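Local coordinates for Alpha/beta hydrolase (PDB 6TJ2), which probably hydrolyses the ester bond of methyl salicylate, releasing salicylic acid, as an extracellular bacterial counterpart of tobacco salicylic acid binding protein 2, at residues P225-I237 against L252-H264. Numbering follows the deposited sequence.
Sequences PKSYLYLTEDTAI and LGVFRFIEGKGDH
Asp234 and His264 meet just beyond two neighbouring parallel strands, 226-231 and 256-260. Asp234 OD2 accepts a hydrogen bond from His264 ND1 on its syn lone pair (2.7 Å), almost in the imidazole plane, with the carboxylate turned 71° against the ring. CG of Asp234 stands anti to the backbone N (chi1 -170°), which swings the acid across to the histidine, while OD1 accepts Ala236 N at 3.0 Å in an Asx turn that fixes the carboxylate's rotation. An alanine in place of this aspartate would probably leave His264 ND1 and Ala236 N without their shared acceptor group and the imidazole freer to turn. The small Ala236 brings its CB methyl close over the centre of the imidazole face, a CH-pi contact. Behind this site the packing is tight: backbone bonds run from Arg256 N–Lys226 O to Thr232 N–Gly260 O, Leu229 CD1 touches Ile258 CG2 at 3.7 Å, and Tyr230 CB rests on Phe257 CE1. Leu231 presses on two glycines: a CB on Gly260 would clash with CD2, while Gly262, tight against CD1, has backbone angles that themselves demand glycine. The looser, wetter side lies at Lys261, whose long chain bends at its end to bring NZ 3.1 Å from Glu233 OE1, above the carboxylate plane; waters bridge around this salt bridge, and Glu233 OE2 also accepts Glu259 N of a neighbouring subunit. Strand 226-231, helix 244-250 and strand 256-260 form a beta-alpha-beta crossover at the edge of the alpha/beta-hydrolase sheet, the loops after its two strands carrying the acid and histidine of what is probably a Ser117-His264-Asp234 catalytic triad.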
ATOM      1  N   PRO A 225      -0.058 -16.504  19.369  1.00 15.64           N
ATOM      2  CA  PRO A 225       0.387 -15.398  18.539  1.00 14.68           C
ATOM      3  C   PRO A 225       0.042 -15.607  17.055  1.00 13.76           C
ATOM      4  O   PRO A 225      -0.023 -16.755  16.574  1.00 13.74           O
ATOM      5  CB  PRO A 225       1.907 -15.385  18.682  1.00 17.94           C
ATOM      6  CG  PRO A 225       2.264 -16.300  19.799  1.00 21.32           C
ATOM      7  CD  PRO A 225       1.055 -17.152  20.047  1.00 17.30           C
ATOM      8  N   LYS A 226      -0.307 -14.520  16.387  1.00 13.15           N
ATOM      9  CA  LYS A 226      -0.680 -14.528  14.966  1.00 11.87           C
ATOM     10  C   LYS A 226       0.217 -13.620  14.167  1.00 12.97           C
ATOM     11  O   LYS A 226       0.659 -12.565  14.668  1.00 12.08           O
ATOM     12  CB  LYS A 226      -2.120 -14.057  14.809  1.00 14.65           C
ATOM     13  CG  LYS A 226      -3.149 -14.979  15.481  1.00 18.11           C
ATOM     14  CD  LYS A 226      -4.486 -14.323  15.770  1.00 23.01           C
ATOM     15  CE  LYS A 226      -4.473 -13.695  17.145  1.00 27.36           C
ATOM     16  NZ  LYS A 226      -4.786 -14.749  18.144  1.00 30.18           N
ATOM     17  N   SER A 227       0.402 -13.973  12.906  1.00 11.18           N
ATOM     18  CA  SER A 227       1.034 -13.133  11.880  1.00 11.13           C
ATOM     19  C   SER A 227       0.189 -13.102  10.640  1.00 10.99           C
ATOM     20  O   SER A 227      -0.593 -14.057  10.380  1.00 10.95           O
ATOM     21  CB  SER A 227       2.408 -13.637  11.515  1.00 11.80           C
ATOM     22  OG  SER A 227       3.233 -13.725  12.661  1.00 11.98           O
ATOM     23  N   TYR A 228       0.349 -12.050   9.867  1.00  9.95           N
ATOM     24  CA  TYR A 228      -0.265 -11.939   8.543  1.00  9.35           C
ATOM     25  C   TYR A 228       0.826 -11.593   7.578  1.00 10.65           C
ATOM     26  O   TYR A 228       1.491 -10.538   7.720  1.00 10.79           O
ATOM     27  CB  TYR A 228      -1.394 -10.904   8.503  1.00 10.34           C
ATOM     28  CG  TYR A 228      -2.357 -11.111   7.351  1.00  9.61           C
ATOM     29  CD1 TYR A 228      -2.032 -10.749   6.051  1.00  9.54           C
ATOM     30  CD2 TYR A 228      -3.596 -11.728   7.549  1.00  9.58           C
ATOM     31  CE1 TYR A 228      -2.851 -11.019   4.984  1.00  9.91           C
ATOM     32  CE2 TYR A 228      -4.435 -11.994   6.472  1.00 10.02           C
ATOM     33  CZ  TYR A 228      -4.038 -11.686   5.201  1.00  9.35           C
ATOM     34  OH  TYR A 228      -4.873 -11.981   4.141  1.00 11.23           O
ATOM     35  N   LEU A 229       1.036 -12.464   6.591  1.00 10.63           N
ATOM     36  CA  LEU A 229       1.997 -12.300   5.497  1.00  9.87           C
ATOM     37  C   LEU A 229       1.221 -11.894   4.251  1.00 10.09           C
ATOM     38  O   LEU A 229       0.361 -12.644   3.807  1.00 10.43           O
ATOM     39  CB  LEU A 229       2.786 -13.620   5.332  1.00 10.98           C
ATOM     40  CG  LEU A 229       3.728 -13.640   4.120  1.00 13.42           C
ATOM     41  CD1 LEU A 229       4.734 -12.486   4.082  1.00 15.15           C
ATOM     42  CD2 LEU A 229       4.449 -14.995   4.018  1.00 13.28           C
ATOM     43  N   TYR A 230       1.489 -10.694   3.739  1.00  9.86           N
ATOM     44  CA  TYR A 230       0.745 -10.077   2.647  1.00  9.78           C
ATOM     45  C   TYR A 230       1.631  -9.781   1.487  1.00 10.03           C
ATOM     46  O   TYR A 230       2.668  -9.117   1.698  1.00 10.89           O
ATOM     47  CB  TYR A 230       0.084  -8.791   3.151  1.00  9.75           C
ATOM     48  CG  TYR A 230      -0.676  -8.025   2.108  1.00 10.02           C
ATOM     49  CD1 TYR A 230      -0.331  -6.722   1.852  1.00  9.75           C
ATOM     50  CD2 TYR A 230      -1.693  -8.601   1.364  1.00 10.22           C
ATOM     51  CE1 TYR A 230      -1.051  -5.967   0.954  1.00 10.82           C
ATOM     52  CE2 TYR A 230      -2.364  -7.866   0.400  1.00 10.57           C
ATOM     53  CZ  TYR A 230      -2.050  -6.552   0.214  1.00 10.57           C
ATOM     54  OH  TYR A 230      -2.805  -5.846  -0.730  1.00 11.89           O
ATOM     55  N   LEU A 231       1.252 -10.190   0.300  1.00  9.20           N
ATOM     56  CA  LEU A 231       1.931  -9.814  -0.939  1.00  9.48           C
ATOM     57  C   LEU A 231       1.119  -8.735  -1.652  1.00  9.30           C
ATOM     58  O   LEU A 231      -0.076  -8.883  -1.844  1.00 10.19           O
ATOM     59  CB  LEU A 231       2.176 -11.007  -1.851  1.00 10.66           C
ATOM     60  CG  LEU A 231       2.850 -12.214  -1.213  1.00 11.35           C
ATOM     61  CD1 LEU A 231       3.033 -13.325  -2.239  1.00 11.42           C
ATOM     62  CD2 LEU A 231       4.210 -11.835  -0.616  1.00 11.45           C
ATOM     63  N   THR A 232       1.785  -7.632  -2.013  1.00 10.17           N
ATOM     64  CA  THR A 232       1.026  -6.395  -2.315  1.00  9.48           C
ATOM     65  C   THR A 232       0.345  -6.399  -3.687  1.00  9.98           C
ATOM     66  O   THR A 232      -0.472  -5.499  -3.892  1.00 10.68           O
ATOM     67  CB  THR A 232       1.915  -5.165  -2.206  1.00 10.86           C
ATOM     68  OG1 THR A 232       2.909  -5.181  -3.227  1.00 13.20           O
ATOM     69  CG2 THR A 232       2.575  -5.036  -0.844  1.00 12.22           C
ATOM     70  N   GLU A 233       0.590  -7.379  -4.558  1.00  9.33           N
ATOM     71  CA  GLU A 233      -0.134  -7.478  -5.825  1.00  9.17           C
ATOM     72  C   GLU A 233      -1.153  -8.628  -5.737  1.00  9.54           C
ATOM     73  O   GLU A 233      -1.695  -9.022  -6.786  1.00 10.62           O
ATOM     74  CB  GLU A 233       0.818  -7.638  -7.004  1.00 10.56           C
ATOM     75  CG  GLU A 233       1.504  -6.316  -7.406  1.00 10.91           C
ATOM     76  CD  GLU A 233       2.723  -6.547  -8.241  1.00 11.31           C
ATOM     77  OE1 GLU A 233       3.697  -7.147  -7.740  1.00 12.81           O
ATOM     78  OE2 GLU A 233       2.734  -6.124  -9.417  1.00 11.36           O
ATOM     79  N   ASP A 234      -1.492  -9.097  -4.534  1.00  9.71           N
ATOM     80  CA  ASP A 234      -2.502 -10.194  -4.435  1.00  9.16           C
ATOM     81  C   ASP A 234      -3.897  -9.586  -4.540  1.00 10.28           C
ATOM     82  O   ASP A 234      -4.352  -8.819  -3.641  1.00 10.85           O
ATOM     83  CB  ASP A 234      -2.319 -10.965  -3.148  1.00 10.77           C
ATOM     84  CG  ASP A 234      -3.175 -12.222  -3.166  1.00 11.23           C
ATOM     85  OD1 ASP A 234      -4.235 -12.205  -3.816  1.00 11.51           O
ATOM     86  OD2 ASP A 234      -2.696 -13.236  -2.592  1.00 11.30           O
ATOM     87  N   THR A 235      -4.583  -9.928  -5.615  1.00  9.66           N
ATOM     88  CA  THR A 235      -5.906  -9.416  -5.969  1.00 10.12           C
ATOM     89  C   THR A 235      -6.923 -10.566  -6.066  1.00 10.53           C
ATOM     90  O   THR A 235      -7.967 -10.391  -6.683  1.00 11.47           O
ATOM     91  CB  THR A 235      -5.837  -8.678  -7.292  1.00 10.40           C
ATOM     92  OG1 THR A 235      -5.262  -9.506  -8.300  1.00 10.95           O
ATOM     93  CG2 THR A 235      -5.011  -7.431  -7.184  1.00 10.30           C
ATOM     94  N   ALA A 236      -6.674 -11.712  -5.463  1.00 10.44           N
ATOM     95  CA  ALA A 236      -7.622 -12.825  -5.601  1.00 10.87           C
ATOM     96  C   ALA A 236      -8.938 -12.409  -4.991  1.00 11.71           C
ATOM     97  O   ALA A 236      -9.992 -12.777  -5.516  1.00 14.24           O
ATOM     98  CB  ALA A 236      -7.056 -14.096  -5.037  1.00 12.30           C
ATOM     99  N   ILE A 237      -8.926 -11.642  -3.920  1.00 10.84           N
ATOM    100  CA  ILE A 237     -10.082 -10.795  -3.537  1.00 11.72           C
ATOM    101  C   ILE A 237      -9.664  -9.388  -3.927  1.00 11.10           C
ATOM    102  O   ILE A 237      -8.512  -8.991  -3.698  1.00 11.28           O
ATOM    103  CB  ILE A 237     -10.444 -10.998  -2.049  1.00 13.71           C
ATOM    104  CG1 ILE A 237     -11.750 -10.281  -1.717  1.00 14.36           C
ATOM    105  CG2 ILE A 237      -9.290 -10.603  -1.122  1.00 13.86           C
ATOM    106  CD1 ILE A 237     -12.337 -10.797  -0.426  1.00 15.34           C
ATOM    107  N   LEU A 252      -7.816 -10.200  12.784  1.00 15.18           N
ATOM    108  CA  LEU A 252      -6.961 -10.921  13.763  1.00 16.12           C
ATOM    109  C   LEU A 252      -6.795 -10.152  15.062  1.00 19.42           C
ATOM    110  O   LEU A 252      -6.397 -10.820  16.056  1.00 22.26           O
ATOM    111  CB  LEU A 252      -5.601 -11.206  13.128  1.00 14.32           C
ATOM    112  CG  LEU A 252      -5.654 -12.113  11.886  1.00 15.06           C
ATOM    113  CD1 LEU A 252      -4.232 -12.391  11.467  1.00 14.88           C
ATOM    114  CD2 LEU A 252      -6.461 -13.396  12.162  1.00 17.36           C
ATOM    115  N   GLY A 253      -7.046  -8.855  15.061  1.00 18.59           N
ATOM    116  CA  GLY A 253      -6.769  -8.029  16.243  1.00 20.61           C
ATOM    117  C   GLY A 253      -5.290  -7.659  16.233  1.00 20.49           C
ATOM    118  O   GLY A 253      -4.834  -6.991  15.297  1.00 25.76           O
ATOM    119  N   VAL A 254      -4.548  -8.072  17.239  1.00 18.61           N
ATOM    120  CA  VAL A 254      -3.098  -7.824  17.334  1.00 18.13           C
ATOM    121  C   VAL A 254      -2.406  -8.952  16.567  1.00 16.28           C
ATOM    122  O   VAL A 254      -2.694 -10.124  16.833  1.00 17.16           O
ATOM    123  CB  VAL A 254      -2.624  -7.703  18.784  1.00 20.30           C
ATOM    124  CG1 VAL A 254      -1.101  -7.623  18.873  1.00 22.73           C
ATOM    125  CG2 VAL A 254      -3.258  -6.496  19.465  1.00 26.09           C
ATOM    126  N   PHE A 255      -1.541  -8.585  15.653  1.00 13.36           N
ATOM    127  CA  PHE A 255      -0.791  -9.587  14.864  1.00 13.06           C
ATOM    128  C   PHE A 255       0.495  -8.963  14.371  1.00 11.62           C
ATOM    129  O   PHE A 255       0.640  -7.718  14.309  1.00 12.52           O
ATOM    130  CB  PHE A 255      -1.654 -10.123  13.699  1.00 12.85           C
ATOM    131  CG  PHE A 255      -1.971  -9.069  12.679  1.00 11.85           C
ATOM    132  CD1 PHE A 255      -1.188  -8.914  11.569  1.00 11.07           C
ATOM    133  CD2 PHE A 255      -3.019  -8.197  12.837  1.00 13.55           C
ATOM    134  CE1 PHE A 255      -1.438  -7.910  10.646  1.00 12.88           C
ATOM    135  CE2 PHE A 255      -3.306  -7.235  11.889  1.00 12.83           C
ATOM    136  CZ  PHE A 255      -2.535  -7.094  10.780  1.00 12.99           C
ATOM    137  N   ARG A 256       1.403  -9.799  13.921  1.00 10.80           N
ATOM    138  CA  ARG A 256       2.646  -9.364  13.279  1.00 10.52           C
ATOM    139  C   ARG A 256       2.471  -9.291  11.778  1.00 10.62           C
ATOM    140  O   ARG A 256       2.173 -10.306  11.127  1.00 11.10           O
ATOM    141  CB  ARG A 256       3.801 -10.319  13.568  1.00 11.14           C
ATOM    142  CG  ARG A 256       5.150  -9.859  13.017  1.00 10.84           C
ATOM    143  CD  ARG A 256       6.199 -10.974  12.968  1.00 11.60           C
ATOM    144  NE  ARG A 256       6.417 -11.437  14.318  1.00 11.51           N
ATOM    145  CZ  ARG A 256       7.029 -12.592  14.609  1.00 11.52           C
ATOM    146  NH1 ARG A 256       7.571 -13.305  13.646  1.00 12.41           N
ATOM    147  NH2 ARG A 256       7.065 -12.998  15.853  1.00 12.12           N
ATOM    148  N   PHE A 257       2.572  -8.095  11.239  1.00 10.10           N
ATOM    149  CA  PHE A 257       2.454  -7.851   9.809  1.00  9.20           C
ATOM    150  C   PHE A 257       3.795  -7.991   9.128  1.00 10.15           C
ATOM    151  O   PHE A 257       4.763  -7.314   9.517  1.00 11.20           O
ATOM    152  CB  PHE A 257       1.907  -6.440   9.560  1.00  9.78           C
ATOM    153  CG  PHE A 257       1.755  -6.085   8.099  1.00  9.42           C
ATOM    154  CD1 PHE A 257       0.869  -6.799   7.279  1.00 10.13           C
ATOM    155  CD2 PHE A 257       2.383  -4.969   7.550  1.00 10.62           C
ATOM    156  CE1 PHE A 257       0.752  -6.488   5.939  1.00 11.26           C
ATOM    157  CE2 PHE A 257       2.243  -4.641   6.221  1.00 10.83           C
ATOM    158  CZ  PHE A 257       1.399  -5.395   5.395  1.00 11.95           C
ATOM    159  N   ILE A 258       3.859  -8.764   8.046  1.00 10.53           N
ATOM    160  CA  ILE A 258       5.036  -8.926   7.170  1.00 11.19           C
ATOM    161  C   ILE A 258       4.589  -8.740   5.733  1.00 10.45           C
ATOM    162  O   ILE A 258       3.608  -9.379   5.317  1.00 11.32           O
ATOM    163  CB  ILE A 258       5.732 -10.284   7.383  1.00 11.31           C
ATOM    164  CG1 ILE A 258       6.242 -10.453   8.837  1.00 11.17           C
ATOM    165  CG2 ILE A 258       6.838 -10.473   6.358  1.00 12.45           C
ATOM    166  CD1 ILE A 258       7.299  -9.496   9.296  1.00 12.96           C
ATOM    167  N   GLU A 259       5.247  -7.876   4.996  1.00 10.94           N
ATOM    168  CA  GLU A 259       4.889  -7.537   3.623  1.00 10.83           C
ATOM    169  C   GLU A 259       5.928  -8.066   2.662  1.00 11.70           C
ATOM    170  O   GLU A 259       7.127  -8.015   2.919  1.00 12.49           O
ATOM    171  CB  GLU A 259       4.848  -6.005   3.505  1.00 13.68           C
ATOM    172  CG  GLU A 259       4.351  -5.462   2.167  1.00 15.91           C
ATOM    173  CD  GLU A 259       4.692  -3.959   2.047  1.00 19.15           C
ATOM    174  OE1 GLU A 259       5.895  -3.620   1.818  1.00 28.22           O
ATOM    175  OE2 GLU A 259       3.776  -3.224   2.043  1.00 24.47           O
ATOM    176  N   GLY A 260       5.470  -8.508   1.516  1.00 11.03           N
ATOM    177  CA  GLY A 260       6.317  -8.875   0.394  1.00 11.64           C
ATOM    178  C   GLY A 260       5.735  -8.519  -0.931  1.00  9.95           C
ATOM    179  O   GLY A 260       4.622  -7.974  -1.004  1.00 10.69           O
ATOM    180  N   LYS A 261       6.494  -8.816  -1.972  1.00 11.46           N
ATOM    181  CA  LYS A 261       6.096  -8.563  -3.359  1.00 11.59           C
ATOM    182  C   LYS A 261       5.637  -9.860  -4.004  1.00 11.92           C
ATOM    183  O   LYS A 261       6.361 -10.851  -3.976  1.00 13.58           O
ATOM    184  CB  LYS A 261       7.297  -7.957  -4.095  1.00 14.35           C
ATOM    185  CG  LYS A 261       7.062  -7.720  -5.582  1.00 20.79           C
ATOM    186  CD  LYS A 261       8.190  -7.081  -6.448  1.00 24.56           C
ATOM    187  CE  LYS A 261       7.722  -6.577  -7.820  1.00 26.01           C
ATOM    188  NZ  LYS A 261       6.469  -5.764  -7.778  1.00 30.10           N
ATOM    189  N   GLY A 262       4.465  -9.828  -4.593  1.00  9.82           N
ATOM    190  CA  GLY A 262       3.924 -10.955  -5.336  1.00 10.16           C
ATOM    191  C   GLY A 262       2.423 -10.950  -5.417  1.00  9.69           C
ATOM    192  O   GLY A 262       1.777  -9.984  -5.087  1.00 10.77           O
ATOM    193  N   ASP A 263       1.904 -12.086  -5.884  1.00  9.79           N
ATOM    194  CA  ASP A 263       0.449 -12.233  -6.131  1.00  9.68           C
ATOM    195  C   ASP A 263      -0.053 -13.542  -5.534  1.00 10.18           C
ATOM    196  O   ASP A 263       0.647 -14.175  -4.753  1.00 10.74           O
ATOM    197  CB  ASP A 263       0.184 -12.092  -7.631  1.00  9.82           C
ATOM    198  CG  ASP A 263       0.729 -13.254  -8.420  1.00 11.17           C
ATOM    199  OD1 ASP A 263       1.093 -14.303  -7.800  1.00 10.98           O
ATOM    200  OD2 ASP A 263       0.742 -13.124  -9.694  1.00 11.06           O
ATOM    201  N   HIS A 264      -1.289 -13.905  -5.827  1.00 10.15           N
ATOM    202  CA  HIS A 264      -1.898 -15.028  -5.116  1.00 10.32           C
ATOM    203  C   HIS A 264      -1.239 -16.367  -5.418  1.00  9.31           C
ATOM    204  O   HIS A 264      -1.008 -17.135  -4.478  1.00 10.63           O
ATOM    205  CB  HIS A 264      -3.398 -15.088  -5.462  1.00 10.50           C
ATOM    206  CG  HIS A 264      -4.215 -15.785  -4.440  1.00 10.66           C
ATOM    207  ND1 HIS A 264      -4.238 -15.379  -3.143  1.00 10.75           N
ATOM    208  CD2 HIS A 264      -5.098 -16.825  -4.521  1.00  9.93           C
ATOM    209  CE1 HIS A 264      -5.128 -16.084  -2.477  1.00 12.12           C
ATOM    210  NE2 HIS A 264      -5.668 -17.002  -3.267  1.00 12.68           N
TER
HETATM  211  O   HOH W   1      -1.061 -12.094  17.940  1.00 16.31           O
HETATM  212  O   HOH W   2       3.779  -7.127  -4.997  1.00 13.46           O
HETATM  213  O   HOH W   3       5.016  -5.533 -10.658  1.00 15.37           O
HETATM  214  O   HOH W   4      -3.300 -12.004  -7.215  1.00 10.18           O